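Local coordinates for N-terminal acetyltransferase B complex subunit MDM20 (PDB 5K04), which probably serves as the non-catalytic, auxiliary subunit of the NatB complex, in which it partners the NAT3 subunit to acetylate protein N-termini, at residues A365-N370 with D405-K410. Residues are numbered along the deposited sequence; the frame is centred on the assembly and turned at random.
With COA (coenzyme A), chain D.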
ATOM      1  N   ALA A 365      -4.564 -27.308  12.960  1.00 60.82           N
ATOM      2  CA  ALA A 365      -5.052 -26.078  13.575  1.00 64.94           C
ATOM      3  C   ALA A 365      -6.133 -25.432  12.715  1.00 68.53           C
ATOM      4  O   ALA A 365      -5.999 -25.339  11.490  1.00 70.29           O
ATOM      5  CB  ALA A 365      -3.893 -25.104  13.797  1.00 57.66           C
ATOM      6  N   GLU A 366      -7.209 -24.971  13.369  1.00 71.43           N
ATOM      7  CA  GLU A 366      -8.403 -24.551  12.631  1.00 74.53           C
ATOM      8  C   GLU A 366      -8.128 -23.381  11.703  1.00 59.67           C
ATOM      9  O   GLU A 366      -8.761 -23.268  10.650  1.00 59.11           O
ATOM     10  CB  GLU A 366      -9.546 -24.194  13.588  1.00 80.44           C
ATOM     11  CG  GLU A 366      -9.153 -23.325  14.765  1.00 85.88           C
ATOM     12  CD  GLU A 366     -10.355 -22.893  15.592  1.00 88.66           C
ATOM     13  OE1 GLU A 366     -11.448 -22.741  15.003  1.00 86.64           O
ATOM     14  OE2 GLU A 366     -10.205 -22.708  16.822  1.00 88.29           O
ATOM     15  N   TYR A 367      -7.188 -22.512  12.063  1.00 59.06           N
ATOM     16  CA  TYR A 367      -6.890 -21.320  11.277  1.00 52.09           C
ATOM     17  C   TYR A 367      -5.706 -21.512  10.329  1.00 49.03           C
ATOM     18  O   TYR A 367      -5.238 -20.538   9.727  1.00 39.87           O
ATOM     19  CB  TYR A 367      -6.658 -20.134  12.219  1.00 51.22           C
ATOM     20  CG  TYR A 367      -7.920 -19.691  12.933  1.00 53.78           C
ATOM     21  CD1 TYR A 367      -8.861 -18.886  12.292  1.00 51.67           C
ATOM     22  CD2 TYR A 367      -8.179 -20.082  14.247  1.00 59.39           C
ATOM     23  CE1 TYR A 367     -10.033 -18.482  12.946  1.00 55.41           C
ATOM     24  CE2 TYR A 367      -9.343 -19.686  14.903  1.00 60.83           C
ATOM     25  CZ  TYR A 367     -10.268 -18.887  14.247  1.00 55.94           C
ATOM     26  OH  TYR A 367     -11.413 -18.489  14.894  1.00 51.75           O
ATOM     27  N   ASP A 368      -5.216 -22.740  10.189  1.00 54.23           N
ATOM     28  CA  ASP A 368      -4.200 -23.063   9.201  1.00 58.03           C
ATOM     29  C   ASP A 368      -4.847 -23.400   7.864  1.00 53.78           C
ATOM     30  O   ASP A 368      -5.946 -23.951   7.803  1.00 45.43           O
ATOM     31  CB  ASP A 368      -3.348 -24.246   9.668  1.00 57.10           C
ATOM     32  CG  ASP A 368      -2.202 -23.821  10.579  1.00 52.15           C
ATOM     33  OD1 ASP A 368      -1.590 -22.739  10.365  1.00 39.76           O
ATOM     34  OD2 ASP A 368      -1.903 -24.594  11.497  1.00 46.70           O
ATOM     35  N   SER A 369      -4.159 -23.049   6.785  1.00 55.03           N
ATOM     36  CA  SER A 369      -4.593 -23.507   5.477  1.00 45.13           C
ATOM     37  C   SER A 369      -4.160 -24.959   5.263  1.00 49.58           C
ATOM     38  O   SER A 369      -3.236 -25.466   5.909  1.00 39.30           O
ATOM     39  CB  SER A 369      -4.042 -22.608   4.375  1.00 38.52           C
ATOM     40  OG  SER A 369      -4.664 -21.330   4.376  1.00 38.30           O
ATOM     41  N   ASN A 370      -4.873 -25.642   4.376  1.00 51.98           N
ATOM     42  CA  ASN A 370      -4.537 -27.015   4.036  1.00 44.89           C
ATOM     43  C   ASN A 370      -3.481 -27.017   2.940  1.00 51.04           C
ATOM     44  O   ASN A 370      -3.755 -26.542   1.830  1.00 39.46           O
ATOM     45  CB  ASN A 370      -5.760 -27.760   3.563  1.00 42.68           C
ATOM     46  CG  ASN A 370      -5.473 -29.222   3.284  1.00 47.31           C
ATOM     47  OD1 ASN A 370      -4.323 -29.635   3.186  1.00 37.15           O
ATOM     48  ND2 ASN A 370      -6.536 -30.018   3.168  1.00 54.31           N
ATOM     49  N   ASP A 405     -11.428 -25.418   3.668  1.00 54.28           N
ATOM     50  CA  ASP A 405     -10.239 -24.594   3.900  1.00 51.27           C
ATOM     51  C   ASP A 405     -10.659 -23.122   3.936  1.00 46.18           C
ATOM     52  O   ASP A 405     -10.353 -22.334   3.038  1.00 33.64           O
ATOM     53  CB  ASP A 405      -9.178 -24.885   2.798  1.00 46.29           C
ATOM     54  CG  ASP A 405      -7.764 -24.483   3.210  1.00 46.36           C
ATOM     55  OD1 ASP A 405      -7.584 -24.012   4.356  1.00 42.07           O
ATOM     56  OD2 ASP A 405      -6.837 -24.637   2.382  1.00 32.85           O
ATOM     57  N   LYS A 406     -11.329 -22.744   5.038  1.00 49.84           N
ATOM     58  CA  LYS A 406     -12.211 -21.574   5.080  1.00 47.94           C
ATOM     59  C   LYS A 406     -11.480 -20.241   5.128  1.00 42.82           C
ATOM     60  O   LYS A 406     -12.097 -19.211   4.834  1.00 36.16           O
ATOM     61  CB  LYS A 406     -13.133 -21.643   6.298  1.00 62.30           C
ATOM     62  CG  LYS A 406     -14.085 -22.824   6.347  1.00 79.75           C
ATOM     63  CD  LYS A 406     -14.037 -23.535   7.700  1.00 90.23           C
ATOM     64  CE  LYS A 406     -14.045 -22.552   8.863  1.00 94.95           C
ATOM     65  NZ  LYS A 406     -15.264 -21.696   8.894  1.00100.69           N
ATOM     66  N   TYR A 407     -10.212 -20.213   5.547  1.00 49.11           N
ATOM     67  CA  TYR A 407      -9.470 -18.957   5.653  1.00 47.72           C
ATOM     68  C   TYR A 407      -8.309 -18.888   4.665  1.00 43.66           C
ATOM     69  O   TYR A 407      -7.415 -18.049   4.822  1.00 28.72           O
ATOM     70  CB  TYR A 407      -8.965 -18.750   7.085  1.00 50.59           C
ATOM     71  CG  TYR A 407     -10.019 -19.000   8.158  1.00 49.98           C
ATOM     72  CD1 TYR A 407     -11.031 -18.081   8.393  1.00 46.62           C
ATOM     73  CD2 TYR A 407     -10.015 -20.172   8.911  1.00 49.47           C
ATOM     74  CE1 TYR A 407     -12.013 -18.311   9.358  1.00 52.41           C
ATOM     75  CE2 TYR A 407     -10.987 -20.414   9.880  1.00 52.58           C
ATOM     76  CZ  TYR A 407     -11.986 -19.472  10.098  1.00 50.64           C
ATOM     77  OH  TYR A 407     -12.951 -19.692  11.046  1.00 40.23           O
ATOM     78  N   ASN A 408      -8.296 -19.759   3.652  1.00 47.45           N
ATOM     79  CA  ASN A 408      -7.233 -19.720   2.660  1.00 41.30           C
ATOM     80  C   ASN A 408      -7.424 -18.482   1.804  1.00 39.37           C
ATOM     81  O   ASN A 408      -8.331 -18.423   0.972  1.00 34.17           O
ATOM     82  CB  ASN A 408      -7.233 -20.980   1.810  1.00 46.03           C
ATOM     83  CG  ASN A 408      -6.023 -21.052   0.883  1.00 40.59           C
ATOM     84  OD1 ASN A 408      -5.603 -20.050   0.293  1.00 40.53           O
ATOM     85  ND2 ASN A 408      -5.447 -22.241   0.769  1.00 54.27           N
ATOM     86  N   TYR A 409      -6.561 -17.488   2.015  1.00 43.37           N
ATOM     87  CA  TYR A 409      -6.752 -16.201   1.367  1.00 42.84           C
ATOM     88  C   TYR A 409      -6.439 -16.269  -0.124  1.00 40.77           C
ATOM     89  O   TYR A 409      -7.090 -15.583  -0.921  1.00 38.69           O
ATOM     90  CB  TYR A 409      -5.911 -15.129   2.074  1.00 36.65           C
ATOM     91  CG  TYR A 409      -4.416 -15.208   1.854  1.00 35.90           C
ATOM     92  CD1 TYR A 409      -3.834 -14.739   0.681  1.00 39.60           C
ATOM     93  CD2 TYR A 409      -3.573 -15.722   2.829  1.00 38.39           C
ATOM     94  CE1 TYR A 409      -2.459 -14.798   0.476  1.00 45.79           C
ATOM     95  CE2 TYR A 409      -2.179 -15.797   2.620  1.00 39.24           C
ATOM     96  CZ  TYR A 409      -1.634 -15.338   1.449  1.00 44.21           C
ATOM     97  OH  TYR A 409      -0.265 -15.381   1.245  1.00 43.67           O
ATOM     98  N   LYS A 410      -5.461 -17.085  -0.529  1.00 40.75           N
ATOM     99  CA  LYS A 410      -5.141 -17.152  -1.951  1.00 37.14           C
ATOM    100  C   LYS A 410      -6.335 -17.652  -2.746  1.00 37.76           C
ATOM    101  O   LYS A 410      -6.642 -17.120  -3.818  1.00 29.81           O
ATOM    102  CB  LYS A 410      -3.911 -18.032  -2.199  1.00 35.52           C
ATOM    103  CG  LYS A 410      -2.608 -17.388  -1.725  1.00 33.81           C
ATOM    104  CD  LYS A 410      -1.395 -17.957  -2.436  1.00 34.56           C
ATOM    105  CE  LYS A 410      -1.159 -19.404  -2.122  1.00 36.23           C
ATOM    106  NZ  LYS A 410      -0.851 -19.621  -0.704  1.00 45.22           N
TER
HETATM  107  N1A COA D 202      -0.239 -26.706  15.023  1.00 77.18           N
HETATM  108  C2A COA D 202       0.155 -27.550  16.195  1.00 82.88           C
HETATM  109  N3A COA D 202       1.347 -26.915  16.894  1.00 91.95           N
HETATM  110  C4A COA D 202       2.100 -25.714  16.470  1.00 83.89           C
HETATM  111  C5A COA D 202       1.691 -24.912  15.133  1.00 83.93           C
HETATM  112  C6A COA D 202       0.387 -25.457  14.427  1.00 79.97           C
HETATM  113  N6A COA D 202      -0.228 -24.829  13.305  1.00 84.72           N
HETATM  114  N7A COA D 202       2.513 -23.602  14.984  1.00 88.51           N
HETATM  115  C8A COA D 202       3.495 -23.382  16.191  1.00 83.02           C
HETATM  116  N9A COA D 202       3.088 -24.727  17.033  1.00 72.76           N
HETATM  117  C1B COA D 202       3.714 -24.845  18.528  1.00 66.11           C
HETATM  118  C2B COA D 202       4.292 -26.241  18.919  1.00 63.07           C
HETATM  119  O2B COA D 202       3.783 -27.140  19.907  1.00 59.37           O
HETATM  120  C3B COA D 202       5.706 -25.843  18.562  1.00 55.30           C
HETATM  121  O3B COA D 202       6.936 -26.575  18.517  1.00 40.88           O
HETATM  122  P3B COA D 202       7.714 -27.739  17.674  1.00 29.07           P
HETATM  123  O7A COA D 202       8.928 -27.067  17.058  1.00 36.21           O
HETATM  124  O8A COA D 202       8.159 -28.738  18.750  1.00 40.27           O
HETATM  125  O9A COA D 202       6.727 -28.262  16.657  1.00 25.88           O
HETATM  126  C4B COA D 202       5.736 -24.222  18.629  1.00 46.32           C
HETATM  127  O4B COA D 202       4.411 -23.586  18.845  1.00 55.68           O
HETATM  128  C5B COA D 202       6.902 -23.438  17.914  1.00 46.73           C
HETATM  129  O5B COA D 202       6.997 -23.296  16.493  1.00 28.45           O
HETATM  130  P1A COA D 202       7.622 -22.364  15.331  1.00  8.41           P
HETATM  131  O1A COA D 202       8.552 -21.413  15.987  1.00 14.90           O
HETATM  132  O2A COA D 202       8.232 -23.252  14.289  1.00 22.31           O
HETATM  133  O3A COA D 202       6.372 -21.630  14.738  1.00 15.92           O
HETATM  134  P2A COA D 202       5.883 -20.848  13.416  1.00 11.63           P
HETATM  135  O4A COA D 202       5.198 -21.853  12.537  1.00 24.89           O
HETATM  136  O5A COA D 202       6.990 -20.095  12.861  1.00 15.74           O
HETATM  137  O6A COA D 202       4.746 -19.905  14.050  1.00 16.65           O
HETATM  138  CBP COA D 202       2.452 -18.849  14.887  1.00 47.53           C
HETATM  139  CCP COA D 202       3.720 -19.936  15.052  1.00 30.50           C
HETATM  140  CDP COA D 202       1.296 -19.106  16.082  1.00 39.07           C
HETATM  141  CEP COA D 202       3.047 -17.264  14.938  1.00 39.86           C
HETATM  142  CAP COA D 202       1.730 -19.113  13.329  1.00 44.20           C
HETATM  143  OAP COA D 202       1.594 -20.449  12.904  1.00 30.73           O
HETATM  144  C9P COA D 202       0.827 -17.880  12.815  1.00 50.73           C
HETATM  145  O9P COA D 202      -0.519 -17.811  12.986  1.00 50.86           O
HETATM  146  N8P COA D 202       1.553 -16.549  12.686  1.00 47.18           N
HETATM  147  C7P COA D 202       0.904 -15.184  13.132  1.00 57.70           C
HETATM  148  C6P COA D 202      -0.521 -15.241  13.797  1.00 64.99           C
HETATM  149  C5P COA D 202      -0.828 -15.818  15.302  1.00 62.58           C
HETATM  150  O5P COA D 202      -1.691 -16.809  15.552  1.00 67.23           O
HETATM  151  N4P COA D 202       0.001 -15.248  16.385  1.00 75.74           N
HETATM  152  C3P COA D 202       1.056 -15.412  17.361  1.00 68.80           C
HETATM  153  C2P COA D 202       1.322 -16.489  18.399  1.00 49.12           C
HETATM  154  S1P COA D 202       0.331 -16.738  19.842  1.00 21.15           S
HETATM  155  O   HOH W   1      -8.343 -22.471   6.351  1.00 31.16           O
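With CG anti to the backbone N (chi1 -159°), Asp405 directs CG toward Asn370, while Tyr407 and Tyr367 both carry CG anti to the carbonyl carbon and bring their rings together. Asp405 OD2 takes the amide of Asn370, 3.0 Å from N to OD2; OD1 gets a weaker share of the same N-H. From the opposite face of the carboxylate comes Asn408 ND2, 3.2 Å from Asp405 OD2 and almost straight at 174°. Asn373 ND2 is a third donor to OD2, so the carboxylate is gripped by its own turn, by the facing loop and by helix 372-383.

This is where the loop before helix 372-383 meets the turn between helices 388-404 and 409-419, in an all-helical chain whose family belongs to the TPR clan. Asn408 is the N-cap of helix 409-419. One water bridges the two loops, donating to Asp405 OD1 at 2.6 Å and to Asp368 O, and accepting from Tyr407 N.

Farther along, the tyrosines form an offset stack, planes at 30°: Tyr367 CD1 lies over one face of the Tyr407 ring toward its rim, 3.6 Å from Tyr407 CE2, and Glu366 O sits at that ring's edge. Leu23 and Pro22 of the NAT3 chain pack on Tyr367 and Tyr407 respectively. Asp368 turns from Tyr407's loop, its OD1 salt-bridged to Arg85 of NAT3.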